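Importin subunit beta-1 (Saccharomyces cerevisiae, PDB 5OWU) carries proteins into the nucleus together with importin alpha, which recognises the classical nuclear localization signal of the cargo. Local coordinates at residues Y493-A507 against L524-T538. Residues are numbered along the deposited sequence; the frame is centred on the assembly and turned at random.
Sequences YNFYPALVDGLIGAA and LTTMVEYATDTVAET
Met527 is the main bump of this contact, and it fills the hollow formed by Tyr496, Leu499, Val500 and Leu503 as a knob into a hole. Its chain bends twice, at chi2 and again at chi3 (-78°), which lays CE of Met527 over the centre of the Tyr496 ring, 3.5 Å from the centroid and almost on the ring normal, a CH-pi contact. SD stands farther off above the same face, a Met-aromatic contact, while CG of Met527 rests on CD1 of Leu503 at 3.6 Å. One turn earlier on its helix, Leu524 sends CD2 against CB of Leu503, also 3.6 Å, and CD1 of Leu524 touches CB of Ala507.

Tyr496 is held by its end and edge as well as its face. Tyr496 OH donates to Met527 O at 2.7 Å, in the carbonyl plane and on a lone pair (C=O...O angle 117°), taking up a carbonyl of the helix that carries Met527. CG2 of Val535 comes to CD2 of Tyr496 at 3.6 Å, the two side chains crossing at about a right angle, and Thr538 OG1, itself bonded to Val535 O, lies at the ring edge. A leucine here would probably leave Met527 O without this donor and Met527 CE without an aromatic face to cover.

Tyr493 reaches the following turn: Tyr493 OH donates to Tyr530 O at 2.7 Å, in the carbonyl plane, and Thr532 OG1 sits over the ring centre. Beyond, CG2 of Thr538 fits against the Pro497 ring, 3.7 Å from CG of Pro497.

The short axes of 496-507 and 524-530 run roughly antiparallel, at 150°, and approach to 10.7 Å; Val481 of helix 467-484 also touches Met527. This is the helical-hairpin packing of HEAT 12, with Val535, at the N-cap before helix 536-553, and Thr538, in the first turn of HEAT 13, packed against it, as in a stacked HEAT-repeat solenoid.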
loop_
_atom_site.group_PDB
_atom_site.type_symbol
_atom_site.label_atom_id
_atom_site.label_comp_id
_atom_site.label_asym_id
_atom_site.label_seq_id
_atom_site.Cartn_x
_atom_site.Cartn_y
_atom_site.Cartn_z
ATOM N N TYR A 493 7.050 25.594 -22.145
ATOM C CA TYR A 493 8.466 25.945 -22.195
ATOM C C TYR A 493 8.665 27.450 -22.307
ATOM O O TYR A 493 9.665 27.974 -21.798
ATOM C CB TYR A 493 9.158 25.198 -23.340
ATOM C CG TYR A 493 9.224 23.708 -23.067
ATOM C CD1 TYR A 493 9.900 23.219 -21.957
ATOM C CD2 TYR A 493 8.579 22.794 -23.890
ATOM C CE1 TYR A 493 9.947 21.854 -21.680
ATOM C CE2 TYR A 493 8.618 21.434 -23.623
ATOM C CZ TYR A 493 9.307 20.970 -22.517
ATOM O OH TYR A 493 9.349 19.619 -22.248
ATOM N N ASN A 494 7.702 28.171 -22.894
ATOM C CA ASN A 494 7.808 29.628 -22.903
ATOM C C ASN A 494 7.870 30.205 -21.495
ATOM O O ASN A 494 8.366 31.322 -21.315
ATOM C CB ASN A 494 6.629 30.245 -23.658
ATOM C CG ASN A 494 6.631 29.897 -25.133
ATOM O OD1 ASN A 494 7.683 29.851 -25.773
ATOM N ND2 ASN A 494 5.449 29.651 -25.682
ATOM N N PHE A 495 7.395 29.463 -20.494
ATOM C CA PHE A 495 7.379 29.922 -19.114
ATOM C C PHE A 495 8.457 29.271 -18.265
ATOM O O PHE A 495 8.516 29.538 -17.059
ATOM C CB PHE A 495 6.003 29.658 -18.490
ATOM C CG PHE A 495 4.873 30.320 -19.228
ATOM C CD1 PHE A 495 4.520 31.635 -18.954
ATOM C CD2 PHE A 495 4.178 29.631 -20.204
ATOM C CE1 PHE A 495 3.481 32.246 -19.641
ATOM C CE2 PHE A 495 3.142 30.233 -20.892
ATOM C CZ PHE A 495 2.798 31.545 -20.613
ATOM N N TYR A 496 9.313 28.435 -18.858
ATOM C CA TYR A 496 10.320 27.732 -18.061
ATOM C C TYR A 496 11.195 28.683 -17.255
ATOM O O TYR A 496 11.336 28.476 -16.038
ATOM C CB TYR A 496 11.167 26.837 -18.973
ATOM C CG TYR A 496 11.090 25.362 -18.631
ATOM C CD1 TYR A 496 9.897 24.666 -18.746
ATOM C CD2 TYR A 496 12.211 24.669 -18.204
ATOM C CE1 TYR A 496 9.820 23.325 -18.447
ATOM C CE2 TYR A 496 12.147 23.317 -17.898
ATOM C CZ TYR A 496 10.950 22.653 -18.019
ATOM O OH TYR A 496 10.879 21.310 -17.715
ATOM N N PRO A 497 11.791 29.733 -17.838
ATOM C CA PRO A 497 12.631 30.638 -17.035
ATOM C C PRO A 497 11.899 31.176 -15.814
ATOM O O PRO A 497 12.337 30.973 -14.674
ATOM C CB PRO A 497 12.997 31.753 -18.026
ATOM C CG PRO A 497 12.902 31.097 -19.373
ATOM C CD PRO A 497 11.766 30.112 -19.262
ATOM N N ALA A 498 10.747 31.809 -16.041
ATOM C CA ALA A 498 9.980 32.368 -14.933
ATOM C C ALA A 498 9.677 31.303 -13.883
ATOM O O ALA A 498 9.999 31.466 -12.700
ATOM C CB ALA A 498 8.690 32.996 -15.461
ATOM N N LEU A 499 9.085 30.186 -14.308
ATOM C CA LEU A 499 8.796 29.112 -13.366
ATOM C C LEU A 499 10.047 28.724 -12.583
ATOM O O LEU A 499 10.038 28.695 -11.345
ATOM C CB LEU A 499 8.210 27.903 -14.110
ATOM C CG LEU A 499 6.789 28.113 -14.632
ATOM C CD1 LEU A 499 6.399 27.025 -15.608
ATOM C CD2 LEU A 499 5.814 28.153 -13.484
ATOM N N VAL A 500 11.159 28.490 -13.286
ATOM C CA VAL A 500 12.365 28.064 -12.579
ATOM C C VAL A 500 12.780 29.136 -11.583
ATOM O O VAL A 500 13.030 28.854 -10.401
ATOM C CB VAL A 500 13.486 27.723 -13.577
ATOM C CG1 VAL A 500 14.847 27.606 -12.876
ATOM C CG2 VAL A 500 13.162 26.412 -14.276
ATOM N N ASP A 501 12.779 30.398 -12.019
ATOM C CA ASP A 501 13.137 31.465 -11.094
ATOM C C ASP A 501 12.253 31.397 -9.856
ATOM O O ASP A 501 12.749 31.340 -8.721
ATOM C CB ASP A 501 13.023 32.822 -11.788
ATOM C CG ASP A 501 13.236 33.975 -10.841
ATOM O OD1 ASP A 501 14.406 34.322 -10.585
ATOM O OD2 ASP A 501 12.236 34.532 -10.347
ATOM N N GLY A 502 10.937 31.294 -10.061
ATOM C CA GLY A 502 10.042 31.231 -8.921
ATOM C C GLY A 502 10.367 30.056 -8.023
ATOM O O GLY A 502 10.459 30.197 -6.797
ATOM N N LEU A 503 10.596 28.886 -8.625
ATOM C CA LEU A 503 10.851 27.700 -7.823
ATOM C C LEU A 503 12.148 27.862 -7.049
ATOM O O LEU A 503 12.218 27.508 -5.864
ATOM C CB LEU A 503 10.886 26.461 -8.716
ATOM C CG LEU A 503 9.523 25.989 -9.250
ATOM C CD1 LEU A 503 9.674 24.893 -10.285
ATOM C CD2 LEU A 503 8.663 25.500 -8.112
ATOM N N ILE A 504 13.168 28.464 -7.674
ATOM C CA ILE A 504 14.416 28.651 -6.943
ATOM C C ILE A 504 14.146 29.504 -5.717
ATOM O O ILE A 504 14.592 29.185 -4.606
ATOM C CB ILE A 504 15.502 29.257 -7.854
ATOM C CG1 ILE A 504 16.021 28.196 -8.828
ATOM C CG2 ILE A 504 16.672 29.799 -7.019
ATOM C CD1 ILE A 504 16.986 28.738 -9.875
ATOM N N GLY A 505 13.321 30.539 -5.881
ATOM C CA GLY A 505 12.998 31.393 -4.755
ATOM C C GLY A 505 12.374 30.618 -3.615
ATOM O O GLY A 505 12.713 30.834 -2.448
ATOM N N ALA A 506 11.466 29.690 -3.935
ATOM C CA ALA A 506 10.825 28.918 -2.877
ATOM C C ALA A 506 11.793 27.907 -2.294
ATOM O O ALA A 506 11.733 27.606 -1.093
ATOM C CB ALA A 506 9.572 28.213 -3.407
ATOM N N ALA A 507 12.711 27.399 -3.114
ATOM C CA ALA A 507 13.716 26.486 -2.596
ATOM C C ALA A 507 14.695 27.208 -1.687
ATOM O O ALA A 507 15.293 26.575 -0.813
ATOM C CB ALA A 507 14.449 25.808 -3.750
ATOM N N LEU A 524 11.564 21.373 -8.946
ATOM C CA LEU A 524 12.782 21.572 -9.719
ATOM C C LEU A 524 13.209 20.274 -10.382
ATOM O O LEU A 524 13.649 20.271 -11.538
ATOM C CB LEU A 524 13.900 22.125 -8.833
ATOM C CG LEU A 524 13.782 23.603 -8.447
ATOM C CD1 LEU A 524 14.942 23.975 -7.548
ATOM C CD2 LEU A 524 13.742 24.507 -9.667
ATOM N N THR A 525 13.045 19.150 -9.683
ATOM C CA THR A 525 13.395 17.878 -10.295
ATOM C C THR A 525 12.561 17.658 -11.547
ATOM O O THR A 525 13.093 17.335 -12.618
ATOM C CB THR A 525 13.216 16.749 -9.284
ATOM O OG1 THR A 525 14.151 16.944 -8.208
ATOM C CG2 THR A 525 13.476 15.402 -9.923
ATOM N N THR A 526 11.251 17.901 -11.446
ATOM C CA THR A 526 10.398 17.819 -12.625
ATOM C C THR A 526 10.916 18.744 -13.721
ATOM O O THR A 526 11.040 18.336 -14.884
ATOM C CB THR A 526 8.952 18.166 -12.246
ATOM O OG1 THR A 526 8.444 17.181 -11.340
ATOM C CG2 THR A 526 8.055 18.218 -13.467
ATOM N N MET A 527 11.266 19.991 -13.364
ATOM C CA MET A 527 11.721 20.913 -14.400
ATOM C C MET A 527 12.927 20.332 -15.114
ATOM O O MET A 527 13.050 20.431 -16.344
ATOM C CB MET A 527 12.074 22.280 -13.815
ATOM C CG MET A 527 10.981 22.953 -13.026
ATOM S SD MET A 527 9.444 23.063 -13.927
ATOM C CE MET A 527 9.758 24.435 -15.038
ATOM N N VAL A 528 13.821 19.697 -14.355
ATOM C CA VAL A 528 15.010 19.123 -14.964
ATOM C C VAL A 528 14.611 18.005 -15.908
ATOM O O VAL A 528 15.043 17.955 -17.066
ATOM C CB VAL A 528 15.981 18.619 -13.882
ATOM C CG1 VAL A 528 17.126 17.819 -14.518
ATOM C CG2 VAL A 528 16.521 19.775 -13.087
ATOM N N GLU A 529 13.733 17.122 -15.442
ATOM C CA GLU A 529 13.499 15.888 -16.173
ATOM C C GLU A 529 12.750 16.142 -17.474
ATOM O O GLU A 529 12.936 15.403 -18.444
ATOM C CB GLU A 529 12.773 14.906 -15.259
ATOM C CG GLU A 529 13.709 14.423 -14.125
ATOM C CD GLU A 529 13.023 13.582 -13.065
ATOM O OE1 GLU A 529 11.800 13.745 -12.862
ATOM O OE2 GLU A 529 13.724 12.764 -12.423
ATOM N N TYR A 530 11.959 17.212 -17.543
ATOM C CA TYR A 530 11.250 17.557 -18.766
ATOM C C TYR A 530 11.945 18.634 -19.589
ATOM O O TYR A 530 11.409 19.034 -20.627
ATOM C CB TYR A 530 9.821 18.003 -18.434
ATOM C CG TYR A 530 8.920 16.847 -18.061
ATOM C CD1 TYR A 530 8.832 16.400 -16.748
ATOM C CD2 TYR A 530 8.176 16.189 -19.031
ATOM C CE1 TYR A 530 8.012 15.332 -16.410
ATOM C CE2 TYR A 530 7.358 15.121 -18.704
ATOM C CZ TYR A 530 7.276 14.701 -17.395
ATOM O OH TYR A 530 6.455 13.649 -17.076
ATOM N N ALA A 531 13.120 19.106 -19.178
ATOM C CA ALA A 531 13.760 20.198 -19.904
ATOM C C ALA A 531 14.141 19.751 -21.309
ATOM O O ALA A 531 14.533 18.605 -21.529
ATOM C CB ALA A 531 14.995 20.704 -19.158
ATOM N N THR A 532 13.993 20.661 -22.264
ATOM C CA THR A 532 14.387 20.446 -23.647
ATOM C C THR A 532 15.574 21.340 -23.971
ATOM O O THR A 532 15.947 22.226 -23.195
ATOM C CB THR A 532 13.229 20.760 -24.601
ATOM O OG1 THR A 532 12.870 22.138 -24.455
ATOM C CG2 THR A 532 12.021 19.896 -24.292
ATOM N N ASP A 533 16.156 21.124 -25.151
ATOM C CA ASP A 533 17.305 21.935 -25.537
ATOM C C ASP A 533 16.934 23.410 -25.619
ATOM O O ASP A 533 17.763 24.275 -25.312
ATOM C CB ASP A 533 17.874 21.443 -26.866
ATOM C CG ASP A 533 18.585 20.100 -26.736
ATOM O OD1 ASP A 533 19.210 19.846 -25.678
ATOM O OD2 ASP A 533 18.516 19.299 -27.689
ATOM N N THR A 534 15.685 23.713 -25.985
ATOM C CA THR A 534 15.252 25.099 -26.110
ATOM C C THR A 534 15.338 25.851 -24.790
ATOM O O THR A 534 15.388 27.084 -24.801
ATOM C CB THR A 534 13.818 25.161 -26.650
ATOM O OG1 THR A 534 13.745 24.476 -27.908
ATOM C CG2 THR A 534 13.372 26.601 -26.862
ATOM N N VAL A 535 15.351 25.145 -23.657
ATOM C CA VAL A 535 15.431 25.804 -22.357
ATOM C C VAL A 535 16.719 25.379 -21.665
ATOM O O VAL A 535 16.796 25.360 -20.431
ATOM C CB VAL A 535 14.196 25.498 -21.484
ATOM C CG1 VAL A 535 12.927 26.084 -22.122
ATOM C CG2 VAL A 535 14.032 24.009 -21.263
ATOM N N ALA A 536 17.747 25.063 -22.457
ATOM C CA ALA A 536 19.029 24.665 -21.877
ATOM C C ALA A 536 19.478 25.642 -20.794
ATOM O O ALA A 536 19.921 25.226 -19.715
ATOM C CB ALA A 536 20.088 24.556 -22.972
ATOM N N GLU A 537 19.339 26.948 -21.044
ATOM C CA GLU A 537 19.813 27.924 -20.070
ATOM C C GLU A 537 19.167 27.704 -18.707
ATOM O O GLU A 537 19.856 27.739 -17.679
ATOM C CB GLU A 537 19.559 29.349 -20.563
ATOM C CG GLU A 537 20.381 30.398 -19.808
ATOM C CD GLU A 537 20.239 31.800 -20.377
ATOM O OE1 GLU A 537 19.130 32.373 -20.295
ATOM O OE2 GLU A 537 21.240 32.331 -20.909
ATOM N N THR A 538 17.853 27.443 -18.667
ATOM C CA THR A 538 17.212 27.264 -17.367
ATOM C C THR A 538 17.744 26.018 -16.679
ATOM O O THR A 538 17.931 26.011 -15.456
ATOM C CB THR A 538 15.685 27.188 -17.491
ATOM O OG1 THR A 538 15.297 25.923 -18.051
ATOM C CG2 THR A 538 15.167 28.312 -18.350
#